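Local structure of A223 penton protein C-terminal domain-containing protein (Sulfolobus turreted icosahedral virus 1, 6BO3) at residues Gly53-Asp58 with Pro103-Gly108. The protein probably serves as a building block of the turrets, the pentameric projections on the capsid of an archaeal icosahedral virus. The protein carries 1 engineered substitution. Residues are numbered along the deposited sequence; the frame is centred on the assembly and turned at random.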
ATOM      1  N   GLY A  53       0.143   0.701 -12.517  1.00 32.41           N
ATOM      2  CA  GLY A  53       0.410   1.698 -13.526  1.00 35.30           C
ATOM      3  C   GLY A  53      -0.873   2.240 -14.094  1.00 35.69           C
ATOM      4  O   GLY A  53      -1.963   2.047 -13.514  1.00 37.24           O
ATOM      5  N   GLN A  54      -0.740   2.856 -15.263  1.00 37.15           N
ATOM      6  CA  GLN A  54      -1.759   3.746 -15.821  1.00 38.72           C
ATOM      7  C   GLN A  54      -2.612   3.136 -16.932  1.00 35.07           C
ATOM      8  O   GLN A  54      -3.522   3.799 -17.422  1.00 37.59           O
ATOM      9  CB  GLN A  54      -1.091   5.016 -16.364  1.00 42.89           C
ATOM     10  CG  GLN A  54      -0.456   5.892 -15.297  1.00 45.41           C
ATOM     11  CD  GLN A  54       0.774   5.259 -14.661  1.00 47.01           C
ATOM     12  OE1 GLN A  54       1.665   4.759 -15.359  1.00 52.89           O
ATOM     13  NE2 GLN A  54       0.831   5.276 -13.330  1.00 46.52           N
ATOM     14  N   ALA A  55      -2.307   1.915 -17.358  1.00 33.49           N
ATOM     15  CA  ALA A  55      -3.065   1.286 -18.433  1.00 31.84           C
ATOM     16  C   ALA A  55      -4.257   0.588 -17.841  1.00 30.41           C
ATOM     17  O   ALA A  55      -4.111  -0.184 -16.910  1.00 27.78           O
ATOM     18  CB  ALA A  55      -2.223   0.278 -19.190  1.00 31.47           C
ATOM     19  N   VAL A  56      -5.427   0.854 -18.400  1.00 31.91           N
ATOM     20  CA  VAL A  56      -6.600   0.032 -18.128  1.00 30.74           C
ATOM     21  C   VAL A  56      -6.358  -1.325 -18.765  1.00 30.21           C
ATOM     22  O   VAL A  56      -5.873  -1.399 -19.901  1.00 28.66           O
ATOM     23  CB  VAL A  56      -7.856   0.641 -18.742  1.00 31.63           C
ATOM     24  CG1 VAL A  56      -9.051  -0.295 -18.576  1.00 32.70           C
ATOM     25  CG2 VAL A  56      -8.139   1.995 -18.118  1.00 33.89           C
ATOM     26  N   ILE A  57      -6.694  -2.390 -18.044  1.00 29.18           N
ATOM     27  CA  ILE A  57      -6.480  -3.739 -18.534  1.00 26.78           C
ATOM     28  C   ILE A  57      -7.759  -4.554 -18.431  1.00 27.26           C
ATOM     29  O   ILE A  57      -8.636  -4.291 -17.567  1.00 28.32           O
ATOM     30  CB  ILE A  57      -5.311  -4.491 -17.823  1.00 27.47           C
ATOM     31  CG1 ILE A  57      -5.480  -4.547 -16.297  1.00 25.59           C
ATOM     32  CG2 ILE A  57      -3.955  -3.864 -18.140  1.00 26.88           C
ATOM     33  CD1 ILE A  57      -4.512  -5.502 -15.623  1.00 28.39           C
ATOM     34  N   ASP A  58      -7.870  -5.502 -19.352  1.00 26.42           N
ATOM     35  CA  ASP A  58      -8.974  -6.463 -19.376  1.00 27.20           C
ATOM     36  C   ASP A  58      -8.485  -7.838 -18.977  1.00 26.93           C
ATOM     37  O   ASP A  58      -7.514  -8.367 -19.545  1.00 29.43           O
ATOM     38  CB  ASP A  58      -9.635  -6.520 -20.747  1.00 29.08           C
ATOM     39  CG  ASP A  58     -10.059  -5.158 -21.242  1.00 32.70           C
ATOM     40  OD1 ASP A  58     -10.730  -4.415 -20.484  1.00 32.95           O
ATOM     41  OD2 ASP A  58      -9.710  -4.833 -22.397  1.00 35.32           O
ATOM     42  N   PRO A 103      -8.198  -1.535 -25.576  1.00 37.43           N
ATOM     43  CA  PRO A 103      -8.048  -0.686 -26.764  1.00 41.05           C
ATOM     44  C   PRO A 103      -8.442   0.790 -26.559  1.00 42.30           C
ATOM     45  O   PRO A 103      -7.992   1.643 -27.313  1.00 40.83           O
ATOM     46  CB  PRO A 103      -8.957  -1.360 -27.805  1.00 43.94           C
ATOM     47  CG  PRO A 103      -9.857  -2.269 -27.034  1.00 42.76           C
ATOM     48  CD  PRO A 103      -9.067  -2.700 -25.846  1.00 40.01           C
ATOM     49  N   SER A 104      -9.250   1.085 -25.544  1.00 44.33           N
ATOM     50  CA  SER A 104      -9.682   2.454 -25.271  1.00 45.22           C
ATOM     51  C   SER A 104      -8.616   3.290 -24.565  1.00 41.18           C
ATOM     52  O   SER A 104      -8.835   4.459 -24.321  1.00 46.15           O
ATOM     53  CB  SER A 104     -10.957   2.461 -24.419  1.00 48.20           C
ATOM     54  OG  SER A 104     -10.676   2.107 -23.069  1.00 47.76           O
ATOM     55  N   ASN A 105      -7.476   2.705 -24.222  1.00 39.19           N
ATOM     56  CA  ASN A 105      -6.431   3.463 -23.539  1.00 38.81           C
ATOM     57  C   ASN A 105      -5.931   4.672 -24.317  1.00 42.12           C
ATOM     58  O   ASN A 105      -5.858   4.646 -25.548  1.00 42.21           O
ATOM     59  CB  ASN A 105      -5.244   2.568 -23.202  1.00 36.02           C
ATOM     60  CG  ASN A 105      -5.466   1.793 -21.927  1.00 34.18           C
ATOM     61  OD1 ASN A 105      -5.610   2.383 -20.856  1.00 33.13           O
ATOM     62  ND2 ASN A 105      -5.526   0.472 -22.034  1.00 29.47           N
ATOM     63  N   VAL A 106      -5.596   5.726 -23.574  1.00 44.09           N
ATOM     64  CA  VAL A 106      -4.871   6.866 -24.119  1.00 48.26           C
ATOM     65  C   VAL A 106      -3.532   6.301 -24.553  1.00 49.80           C
ATOM     66  O   VAL A 106      -2.964   5.476 -23.854  1.00 46.68           O
ATOM     67  CB  VAL A 106      -4.644   7.963 -23.054  1.00 48.21           C
ATOM     68  CG1 VAL A 106      -3.933   9.165 -23.659  1.00 48.29           C
ATOM     69  CG2 VAL A 106      -5.967   8.387 -22.422  1.00 49.49           C
ATOM     70  N   SER A 107      -3.021   6.702 -25.707  1.00 54.28           N
ATOM     71  CA  SER A 107      -1.789   6.081 -26.188  1.00 53.27           C
ATOM     72  C   SER A 107      -0.618   6.431 -25.263  1.00 49.69           C
ATOM     73  O   SER A 107      -0.578   7.516 -24.677  1.00 47.25           O
ATOM     74  CB  SER A 107      -1.490   6.490 -27.630  1.00 56.68           C
ATOM     75  OG  SER A 107      -1.388   7.890 -27.733  1.00 57.21           O
ATOM     76  N   GLY A 108       0.313   5.491 -25.115  1.00 49.38           N
ATOM     77  CA  GLY A 108       1.527   5.714 -24.329  1.00 50.68           C
ATOM     78  C   GLY A 108       1.446   5.353 -22.850  1.00 49.06           C
ATOM     79  O   GLY A 108       2.468   5.356 -22.167  1.00 47.38           O
TER
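The carboxamide of N105 hydrogen-bonds to both the backbone N-H and the C=O of V56. V56 N donates to N105 OD1 over 2.9 Å at a somewhat bent N-H...O angle of 151°, meeting a lone pair in the carbonyl plane. N105 ND2 returns a straighter bond, 169°, to V56 O, again over 2.9 Å; V56 O lies in the amide plane of N105 and takes the bond on a lone pair. With the two bonds tying down both ends of the flat group, rotation about its CB-CG bond is fixed and OD1 and ND2 are told apart. Asparagine suits this place because it carries donor and acceptor side by side, matching the complementary pair on one residue's backbone. The torsion chi1 of -83°, with CG anti to the carbonyl carbon, aims the amide at V56. N105 ND2 also bonds to D102 O, so the amide braces its own loop as well.

V56 CB comes within 3.5 Å of N105 OD1. A55, a small residue buried against Y101 and V109, brings its CA to 3.7 Å from N105 OD1. P103 touches D58 only loosely.

In effect, the side-chain amide offers V56 the N-H and C=O that a facing residue gives in a hydrogen-bonded antiparallel pair, linking the residue just before strand 57-62 to the loop between strands 96-101 and 111-120 by polar bonding more than by apolar burial.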